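Local coordinates for allergen Aed a 2 (Aedes aegypti, PDB 3DXL), which binds and sequesters host biogenic amines and leukotrienes, thereby modulating blood feeding by female mosquitoes, at residues A[84-87]-A[88-92]; A[207-210]-A[211-214]; A[258-261]-A[262-266]. One frame throughout, in Å; residues are numbered along the deposited sequence.

Contact 1. Residues A[84-87]-A[88-92]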
ATOM      1  N   GLY A  84     -20.761  -0.682  -9.949  1.00 15.95           N
ATOM      2  CA  GLY A  84     -21.736   0.343  -9.618  1.00 16.16           C
ATOM      3  C   GLY A  84     -22.888   0.418 -10.594  1.00 16.66           C
ATOM      4  O   GLY A  84     -22.781  -0.008 -11.744  1.00 16.69           O
ATOM      5  N   GLU A  85     -23.990   0.961 -10.095  1.00 16.77           N
ATOM      6  CA  GLU A  85     -25.148   1.319 -10.899  1.00 17.61           C
ATOM      7  C   GLU A  85     -25.094   2.840 -11.000  1.00 16.52           C
ATOM      8  O   GLU A  85     -25.007   3.525  -9.983  1.00 16.07           O
ATOM      9  CB  GLU A  85     -26.413   0.847 -10.185  1.00 17.97           C
ATOM     10  CG  GLU A  85     -27.722   1.024 -10.933  1.00 19.97           C
ATOM     11  CD  GLU A  85     -28.887   0.381 -10.199  1.00 21.00           C
ATOM     12  OE1 GLU A  85     -28.649  -0.429  -9.279  1.00 24.65           O
ATOM     13  OE2 GLU A  85     -30.046   0.679 -10.551  1.00 24.72           O
ATOM     14  N   LYS A  86     -25.144   3.366 -12.225  1.00 16.43           N
ATOM     15  CA  LYS A  86     -24.914   4.792 -12.472  1.00 16.87           C
ATOM     16  C   LYS A  86     -25.685   5.727 -11.531  1.00 16.72           C
ATOM     17  O   LYS A  86     -25.104   6.640 -10.956  1.00 16.51           O
ATOM     18  CB  LYS A  86     -25.192   5.147 -13.942  1.00 17.30           C
ATOM     19  CG  LYS A  86     -24.996   6.616 -14.262  1.00 18.13           C
ATOM     20  CD  LYS A  86     -25.217   6.914 -15.735  1.00 18.51           C
ATOM     21  CE  LYS A  86     -25.389   8.411 -15.944  1.00 20.88           C
ATOM     22  NZ  LYS A  86     -25.450   8.827 -17.364  1.00 22.10           N
ATOM     23  N   SER A  87     -26.995   5.512 -11.386  1.00 16.51           N
ATOM     24  CA  SER A  87     -27.811   6.389 -10.541  1.00 16.55           C
ATOM     25  C   SER A  87     -27.344   6.405  -9.085  1.00 15.80           C
ATOM     26  O   SER A  87     -27.337   7.459  -8.452  1.00 15.83           O
ATOM     27  CB  SER A  87     -29.300   6.027 -10.633  1.00 16.87           C
ATOM     28  OG  SER A  87     -29.543   4.711 -10.184  1.00 19.07           O
ATOM     29  N   LYS A  88     -26.951   5.235  -8.585  1.00 15.72           N
ATOM     30  CA  LYS A  88     -26.470   5.081  -7.213  1.00 15.56           C
ATOM     31  C   LYS A  88     -25.086   5.704  -7.030  1.00 14.57           C
ATOM     32  O   LYS A  88     -24.829   6.370  -6.035  1.00 13.79           O
ATOM     33  CB  LYS A  88     -26.500   3.603  -6.802  1.00 15.66           C
ATOM     34  CG  LYS A  88     -27.932   3.055  -6.704  1.00 17.29           C
ATOM     35  CD  LYS A  88     -28.006   1.613  -6.240  1.00 18.65           C
ATOM     36  CE  LYS A  88     -29.420   1.241  -5.780  1.00 21.90           C
ATOM     37  NZ  LYS A  88     -30.491   1.721  -6.701  1.00 24.74           N
ATOM     38  N   VAL A  89     -24.212   5.520  -8.016  1.00 13.88           N
ATOM     39  CA  VAL A  89     -22.888   6.145  -7.985  1.00 14.23           C
ATOM     40  C   VAL A  89     -23.031   7.665  -7.991  1.00 14.12           C
ATOM     41  O   VAL A  89     -22.372   8.370  -7.221  1.00 13.84           O
ATOM     42  CB  VAL A  89     -22.015   5.680  -9.166  1.00 14.07           C
ATOM     43  CG1 VAL A  89     -20.712   6.483  -9.237  1.00 14.93           C
ATOM     44  CG2 VAL A  89     -21.734   4.197  -9.046  1.00 14.73           C
ATOM     45  N   GLU A  90     -23.918   8.165  -8.850  1.00 14.42           N
ATOM     46  CA  GLU A  90     -24.177   9.598  -8.915  1.00 15.65           C
ATOM     47  C   GLU A  90     -24.748  10.154  -7.605  1.00 14.52           C
ATOM     48  O   GLU A  90     -24.342  11.235  -7.169  1.00 14.57           O
ATOM     49  CB  GLU A  90     -25.052   9.949 -10.130  1.00 15.69           C
ATOM     50  CG  GLU A  90     -24.249   9.852 -11.433  1.00 18.01           C
ATOM     51  CD  GLU A  90     -25.063   9.964 -12.708  1.00 19.14           C
ATOM     52  OE1 GLU A  90     -26.306   9.843 -12.669  1.00 22.59           O
ATOM     53  OE2 GLU A  90     -24.425  10.154 -13.767  1.00 23.45           O
ATOM     54  N   ALA A  91     -25.650   9.403  -6.967  1.00 14.29           N
ATOM     55  CA  ALA A  91     -26.218   9.819  -5.677  1.00 14.42           C
ATOM     56  C   ALA A  91     -25.122   9.916  -4.604  1.00 13.66           C
ATOM     57  O   ALA A  91     -25.105  10.854  -3.812  1.00 13.77           O
ATOM     58  CB  ALA A  91     -27.325   8.868  -5.241  1.00 14.87           C
ATOM     59  N   TYR A  92     -24.188   8.963  -4.616  1.00 13.22           N
ATOM     60  CA  TYR A  92     -23.072   8.940  -3.677  1.00 13.13           C
ATOM     61  C   TYR A  92     -22.129  10.113  -3.949  1.00 12.85           C
ATOM     62  O   TYR A  92     -21.757  10.854  -3.031  1.00 13.18           O
ATOM     63  CB  TYR A  92     -22.367   7.581  -3.778  1.00 12.56           C
ATOM     64  CG  TYR A  92     -21.063   7.406  -3.021  1.00 12.11           C
ATOM     65  CD1 TYR A  92     -20.864   7.973  -1.767  1.00 12.54           C
ATOM     66  CD2 TYR A  92     -20.038   6.628  -3.564  1.00 12.40           C
ATOM     67  CE1 TYR A  92     -19.666   7.784  -1.081  1.00 12.41           C
ATOM     68  CE2 TYR A  92     -18.838   6.436  -2.886  1.00 12.23           C
ATOM     69  CZ  TYR A  92     -18.658   7.013  -1.654  1.00 12.16           C
ATOM     70  OH  TYR A  92     -17.464   6.806  -0.990  1.00 12.36           O
TER
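K86 and E90 cross at an angle at the start of helix 86-97. The carboxylate of E90 lies across the aliphatic part of the lysine. E90 OE2 approaches K86 CE at 3.0 Å, nearer than it comes to the amine. K86 NZ is 4.0 Å from E90 OE2, a long salt bridge. The lysine is fully extended, with CG anti to the backbone N (chi1 179°), and this carries its amine past the carboxylate. E85 and K88 form a second crossed pair. The chain of K88 is extended until its last torsion (chi4 45°), which turns NZ toward the E85 carboxylate. K88 CD lies 3.7 Å from E85 OE1, and NZ 3.8 Å from the same oxygen, again a long salt bridge. Both pairs lie at the surface, and each is probably a loose electrostatic contact. E85 is the N-cap residue, and its carbonyl O accepts from V89 N at 2.9 Å. K86 O and S87 O accept from E90 N and A91 N. V89 CG2 turns back over G84 CA at 3.9 Å. V89 packs on I73 and F77 of helix 71-79, while K88 reaches T123 of helix 121-127. The buried side of this helix meets helix 71-79.

Contact 2. Residues A[207-210]-A[211-214]; sequences DVEE and VKRD
E209 and K212 meet because each side chain bends once. E209 turns at chi2 (-53°) and K212 at chi3 (63°), and the two then run side by side in the same direction. The lysine amine arrives on the syn side of E209 OE2, 16° out of the carboxylate plane. K212 NZ donates to E209 OE2 at 3.2 Å in a salt bridge. Its bond to the other oxygen, E209 OE1, is weak at 3.5 Å. A water bridges the pair, donating to E209 OE1 and accepting from K212 NZ, each at 2.9 Å. The amine also has a salt bridge to E226 of helix 223-234. The methylenes of K212 pass over V208, with V208 CG1 3.7 Å from K212 CD.

E210 and R213 also lie side by side, and their carboxylate and guanidinium planes are nearly parallel. Their charged groups do not touch: E210 OE1 is 5.0 Å from R213 NE. E210 pairs instead with R267 and R15, and R213 with D19 and E18. D207 is the N-cap, and its OD1 takes a weak capping bond from E210 N at 3.3 Å. D214 OD2 has a salt bridge to R267 and a hydrogen bond with Y199, and OD1 has one to R270, a salt bridge. E210 OE2 and D214 OD1 are 4.9 Å apart; R267 bridges both acids, and with R15 and R270 it probably offsets their repulsion.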
ATOM      1  N   ASP A 207       9.196   8.366  -1.637  1.00 14.10           N
ATOM      2  CA  ASP A 207       8.489   8.615  -0.382  1.00 13.73           C
ATOM      3  C   ASP A 207       9.396   8.246   0.786  1.00 13.41           C
ATOM      4  O   ASP A 207       9.423   7.095   1.238  1.00 12.61           O
ATOM      5  CB  ASP A 207       7.168   7.844  -0.324  1.00 14.23           C
ATOM      6  CG  ASP A 207       6.324   8.216   0.890  1.00 15.10           C
ATOM      7  OD1 ASP A 207       6.850   8.824   1.845  1.00 16.84           O
ATOM      8  OD2 ASP A 207       5.119   7.902   0.878  1.00 18.36           O
ATOM      9  N   VAL A 208      10.138   9.240   1.272  1.00 13.53           N
ATOM     10  CA  VAL A 208      11.117   9.029   2.334  1.00 14.34           C
ATOM     11  C   VAL A 208      10.461   8.466   3.595  1.00 13.54           C
ATOM     12  O   VAL A 208      11.039   7.625   4.283  1.00 12.86           O
ATOM     13  CB  VAL A 208      11.892  10.337   2.677  1.00 14.99           C
ATOM     14  CG1 VAL A 208      12.815  10.137   3.874  1.00 16.49           C
ATOM     15  CG2 VAL A 208      12.694  10.826   1.487  1.00 17.11           C
ATOM     16  N   GLU A 209       9.249   8.935   3.897  1.00 13.10           N
ATOM     17  CA  GLU A 209       8.563   8.490   5.101  1.00 12.84           C
ATOM     18  C   GLU A 209       8.238   6.995   5.079  1.00 11.51           C
ATOM     19  O   GLU A 209       8.280   6.345   6.116  1.00 11.70           O
ATOM     20  CB  GLU A 209       7.314   9.334   5.380  1.00 13.77           C
ATOM     21  CG  GLU A 209       7.614  10.793   5.763  1.00 16.73           C
ATOM     22  CD  GLU A 209       8.610  10.929   6.913  1.00 19.46           C
ATOM     23  OE1 GLU A 209       8.534  10.144   7.884  1.00 22.03           O
ATOM     24  OE2 GLU A 209       9.464  11.842   6.850  1.00 22.94           O
ATOM     25  N   GLU A 210       7.929   6.453   3.904  1.00 11.15           N
ATOM     26  CA  GLU A 210       7.679   5.013   3.815  1.00 11.13           C
ATOM     27  C   GLU A 210       8.950   4.194   4.093  1.00 10.80           C
ATOM     28  O   GLU A 210       8.895   3.179   4.785  1.00 10.98           O
ATOM     29  CB  GLU A 210       7.081   4.649   2.463  1.00 10.93           C
ATOM     30  CG  GLU A 210       6.576   3.196   2.351  1.00 10.32           C
ATOM     31  CD  GLU A 210       5.318   2.871   3.165  1.00 10.58           C
ATOM     32  OE1 GLU A 210       4.576   3.790   3.585  1.00 10.68           O
ATOM     33  OE2 GLU A 210       5.065   1.666   3.365  1.00 11.45           O
ATOM     34  N   VAL A 211      10.093   4.656   3.575  1.00 10.55           N
ATOM     35  CA  VAL A 211      11.369   3.968   3.821  1.00 11.12           C
ATOM     36  C   VAL A 211      11.699   4.042   5.309  1.00 11.29           C
ATOM     37  O   VAL A 211      12.096   3.057   5.931  1.00 11.20           O
ATOM     38  CB  VAL A 211      12.528   4.549   2.993  1.00 11.60           C
ATOM     39  CG1 VAL A 211      13.730   3.634   3.087  1.00 12.43           C
ATOM     40  CG2 VAL A 211      12.125   4.710   1.545  1.00 11.69           C
ATOM     41  N   LYS A 212      11.488   5.221   5.889  1.00 11.34           N
ATOM     42  CA  LYS A 212      11.731   5.417   7.314  1.00 11.61           C
ATOM     43  C   LYS A 212      10.871   4.504   8.173  1.00 10.98           C
ATOM     44  O   LYS A 212      11.333   3.969   9.173  1.00 11.29           O
ATOM     45  CB  LYS A 212      11.498   6.872   7.720  1.00 11.87           C
ATOM     46  CG  LYS A 212      12.586   7.816   7.228  1.00 13.83           C
ATOM     47  CD  LYS A 212      12.198   9.281   7.423  1.00 16.64           C
ATOM     48  CE  LYS A 212      12.024   9.619   8.890  1.00 18.91           C
ATOM     49  NZ  LYS A 212      11.685  11.063   9.085  1.00 20.97           N
ATOM     50  N   ARG A 213       9.603   4.342   7.778  1.00 10.94           N
ATOM     51  CA  ARG A 213       8.667   3.487   8.480  1.00 11.30           C
ATOM     52  C   ARG A 213       9.257   2.085   8.629  1.00 10.35           C
ATOM     53  O   ARG A 213       9.208   1.490   9.695  1.00 10.93           O
ATOM     54  CB  ARG A 213       7.341   3.436   7.709  1.00 11.35           C
ATOM     55  CG  ARG A 213       6.218   2.704   8.414  1.00 11.59           C
ATOM     56  CD  ARG A 213       4.958   2.668   7.551  1.00 12.54           C
ATOM     57  NE  ARG A 213       3.760   2.501   8.384  1.00 14.51           N
ATOM     58  CZ  ARG A 213       3.298   1.334   8.819  1.00 14.25           C
ATOM     59  NH1 ARG A 213       3.907   0.202   8.482  1.00 14.47           N
ATOM     60  NH2 ARG A 213       2.215   1.284   9.580  1.00 13.35           N
ATOM     61  N   ASP A 214       9.804   1.566   7.535  1.00 10.40           N
ATOM     62  CA  ASP A 214      10.369   0.218   7.543  1.00 10.11           C
ATOM     63  C   ASP A 214      11.667   0.094   8.353  1.00 10.08           C
ATOM     64  O   ASP A 214      11.906  -0.934   8.975  1.00 10.53           O
ATOM     65  CB  ASP A 214      10.559  -0.290   6.121  1.00 10.07           C
ATOM     66  CG  ASP A 214       9.247  -0.718   5.479  1.00 10.13           C
ATOM     67  OD1 ASP A 214       8.217  -0.829   6.194  1.00 10.34           O
ATOM     68  OD2 ASP A 214       9.256  -0.949   4.250  1.00  9.52           O
TER
HETATM   69  O   HOH W   1       9.268  10.553  10.623  1.00 40.54           O

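Contact 3. Residues A[258-261]-A[262-266]; sequences DDFK and EAFDY
The rings of F260 and F264 lean together obliquely, with their planes 31° apart and their centroids 4.7 Å apart. One face of the F264 ring receives F260 CZ, offset toward the rim. The closest ring atoms are F260 CZ and F264 CD1, at 3.5 Å. One face of the F260 ring receives the CB of F264 in a CH-pi contact, 4.3 Å from CB to the F260 ring centroid. With CG anti to the backbone N in both (chi1 171° and -152°), rings four residues apart point the same way. F260 also packs on Y248, L251 and V252 of helix 243-253. The ring of F154 meets that of F264 edge-to-face.

Elsewhere on the helix, a water donates to D259 OD1 at 2.8 Å and to E262 OE1 at 2.9 Å. It bridges two like-charged carboxylates that do not touch. E262 OE2 is bonded to Y284. D265 accepts from Y178 through OD1, which also hydrogen-bonds the N of a Tris molecule, probably from the crystallisation liquor. D265 binds noradrenaline, so this helix, 257-271, combines an aromatic packing face with part of the amine pocket of an odorant-binding-protein-type helical domain.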
ATOM      1  N   ASP A 258      23.323  -2.262   5.153  1.00 10.92           N
ATOM      2  CA  ASP A 258      22.957  -3.376   6.017  1.00 11.92           C
ATOM      3  C   ASP A 258      21.605  -3.161   6.688  1.00 10.93           C
ATOM      4  O   ASP A 258      20.764  -4.062   6.685  1.00 11.28           O
ATOM      5  CB  ASP A 258      24.055  -3.661   7.042  1.00 12.96           C
ATOM      6  CG  ASP A 258      25.346  -4.121   6.389  1.00 15.51           C
ATOM      7  OD1 ASP A 258      25.283  -4.945   5.456  1.00 17.04           O
ATOM      8  OD2 ASP A 258      26.417  -3.644   6.810  1.00 19.54           O
ATOM      9  N   ASP A 259      21.382  -1.969   7.233  1.00 10.82           N
ATOM     10  CA  ASP A 259      20.081  -1.621   7.791  1.00 10.96           C
ATOM     11  C   ASP A 259      18.995  -1.655   6.727  1.00 10.33           C
ATOM     12  O   ASP A 259      17.886  -2.117   6.998  1.00 10.27           O
ATOM     13  CB  ASP A 259      20.135  -0.242   8.446  1.00 11.57           C
ATOM     14  CG  ASP A 259      20.922  -0.237   9.732  1.00 13.00           C
ATOM     15  OD1 ASP A 259      21.328  -1.318  10.202  1.00 13.90           O
ATOM     16  OD2 ASP A 259      21.102   0.860  10.291  1.00 14.96           O
ATOM     17  N   PHE A 260      19.308  -1.166   5.527  1.00  9.90           N
ATOM     18  CA  PHE A 260      18.354  -1.237   4.416  1.00 10.65           C
ATOM     19  C   PHE A 260      17.941  -2.666   4.092  1.00 10.04           C
ATOM     20  O   PHE A 260      16.747  -2.957   3.952  1.00  9.87           O
ATOM     21  CB  PHE A 260      18.868  -0.542   3.149  1.00 11.14           C
ATOM     22  CG  PHE A 260      18.007  -0.800   1.948  1.00 11.51           C
ATOM     23  CD1 PHE A 260      16.786  -0.147   1.804  1.00 12.83           C
ATOM     24  CD2 PHE A 260      18.384  -1.731   0.993  1.00 13.03           C
ATOM     25  CE1 PHE A 260      15.965  -0.411   0.713  1.00 13.92           C
ATOM     26  CE2 PHE A 260      17.573  -1.996  -0.093  1.00 13.67           C
ATOM     27  CZ  PHE A 260      16.367  -1.330  -0.234  1.00 13.50           C
ATOM     28  N   LYS A 261      18.916  -3.554   3.933  1.00  9.83           N
ATOM     29  CA  LYS A 261      18.610  -4.947   3.617  1.00  9.82           C
ATOM     30  C   LYS A 261      17.752  -5.570   4.716  1.00  9.59           C
ATOM     31  O   LYS A 261      16.803  -6.283   4.430  1.00  9.46           O
ATOM     32  CB  LYS A 261      19.888  -5.746   3.382  1.00 10.22           C
ATOM     33  CG  LYS A 261      20.644  -5.311   2.132  1.00 11.20           C
ATOM     34  CD  LYS A 261      22.009  -5.976   2.042  1.00 13.50           C
ATOM     35  CE  LYS A 261      22.755  -5.486   0.823  1.00 14.22           C
ATOM     36  NZ  LYS A 261      24.084  -6.156   0.680  1.00 16.98           N
ATOM     37  N   GLU A 262      18.065  -5.263   5.971  1.00  9.66           N
ATOM     38  CA  GLU A 262      17.274  -5.759   7.085  1.00 10.10           C
ATOM     39  C   GLU A 262      15.826  -5.249   7.034  1.00  9.59           C
ATOM     40  O   GLU A 262      14.872  -6.023   7.181  1.00  9.68           O
ATOM     41  CB  GLU A 262      17.942  -5.415   8.413  1.00 11.43           C
ATOM     42  CG  GLU A 262      17.292  -6.114   9.572  1.00 11.60           C
ATOM     43  CD  GLU A 262      18.012  -5.961  10.903  1.00 13.22           C
ATOM     44  OE1 GLU A 262      19.140  -5.411  10.959  1.00 15.35           O
ATOM     45  OE2 GLU A 262      17.434  -6.422  11.900  1.00 13.22           O
ATOM     46  N   ALA A 263      15.670  -3.952   6.792  1.00  9.07           N
ATOM     47  CA  ALA A 263      14.352  -3.335   6.708  1.00  9.23           C
ATOM     48  C   ALA A 263      13.545  -3.884   5.525  1.00  9.06           C
ATOM     49  O   ALA A 263      12.345  -4.156   5.640  1.00  9.17           O
ATOM     50  CB  ALA A 263      14.503  -1.842   6.595  1.00  9.77           C
ATOM     51  N   PHE A 264      14.213  -4.026   4.386  1.00  8.76           N
ATOM     52  CA  PHE A 264      13.598  -4.469   3.130  1.00  8.62           C
ATOM     53  C   PHE A 264      13.186  -5.934   3.254  1.00  8.85           C
ATOM     54  O   PHE A 264      12.102  -6.319   2.823  1.00  8.52           O
ATOM     55  CB  PHE A 264      14.629  -4.287   2.013  1.00  9.21           C
ATOM     56  CG  PHE A 264      14.074  -4.048   0.624  1.00  9.67           C
ATOM     57  CD1 PHE A 264      13.301  -2.930   0.343  1.00 11.49           C
ATOM     58  CD2 PHE A 264      14.437  -4.884  -0.435  1.00 10.53           C
ATOM     59  CE1 PHE A 264      12.871  -2.679  -0.954  1.00 12.69           C
ATOM     60  CE2 PHE A 264      14.000  -4.631  -1.736  1.00 10.99           C
ATOM     61  CZ  PHE A 264      13.213  -3.521  -1.982  1.00 11.45           C
ATOM     62  N   ASP A 265      14.042  -6.747   3.869  1.00  8.52           N
ATOM     63  CA  ASP A 265      13.705  -8.147   4.119  1.00  8.60           C
ATOM     64  C   ASP A 265      12.447  -8.261   4.976  1.00  8.16           C
ATOM     65  O   ASP A 265      11.552  -9.063   4.694  1.00  8.25           O
ATOM     66  CB  ASP A 265      14.839  -8.891   4.842  1.00  9.36           C
ATOM     67  CG  ASP A 265      16.001  -9.263   3.933  1.00 11.14           C
ATOM     68  OD1 ASP A 265      15.942  -9.080   2.701  1.00 10.68           O
ATOM     69  OD2 ASP A 265      16.999  -9.746   4.500  1.00 14.91           O
ATOM     70  N   TYR A 266      12.369  -7.473   6.043  1.00  8.05           N
ATOM     71  CA  TYR A 266      11.198  -7.556   6.915  1.00  8.30           C
ATOM     72  C   TYR A 266       9.941  -7.023   6.215  1.00  8.15           C
ATOM     73  O   TYR A 266       8.844  -7.566   6.400  1.00  8.71           O
ATOM     74  CB  TYR A 266      11.442  -6.823   8.230  1.00  9.27           C
ATOM     75  CG  TYR A 266      10.376  -7.033   9.294  1.00  8.91           C
ATOM     76  CD1 TYR A 266       9.830  -8.296   9.538  1.00  9.83           C
ATOM     77  CD2 TYR A 266       9.943  -5.963  10.085  1.00  9.79           C
ATOM     78  CE1 TYR A 266       8.870  -8.479  10.528  1.00 10.53           C
ATOM     79  CE2 TYR A 266       8.991  -6.148  11.080  1.00 10.25           C
ATOM     80  CZ  TYR A 266       8.465  -7.403  11.294  1.00 11.07           C
ATOM     81  OH  TYR A 266       7.534  -7.604  12.282  1.00 12.06           O
TER
HETATM   82  O   HOH W   2      21.413  -4.102   9.813  1.00 19.35           O

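In the fold
Contact 1 lies within the N-terminal PBP/GOBP range, and contact 2 within the second such range. They are on opposite sides of the chain's centre, with their own centres about 37 Å apart. Contact 3 is farther from contact 1, about 45 Å between centres. Contacts 2 and 3 are neighbours, about 12 Å between centres, and they touch where D214 O lies 3.6 Å from A263 CB. F215 of helix 208-217 continues this packing onto D259, F260 and A263. Contact 3 supplies D265 to the noradrenaline site. The D214 side chain of contact 2 lies about 9 Å from that of E268, another residue of this site. Contact 1 is remote from the annotated sites.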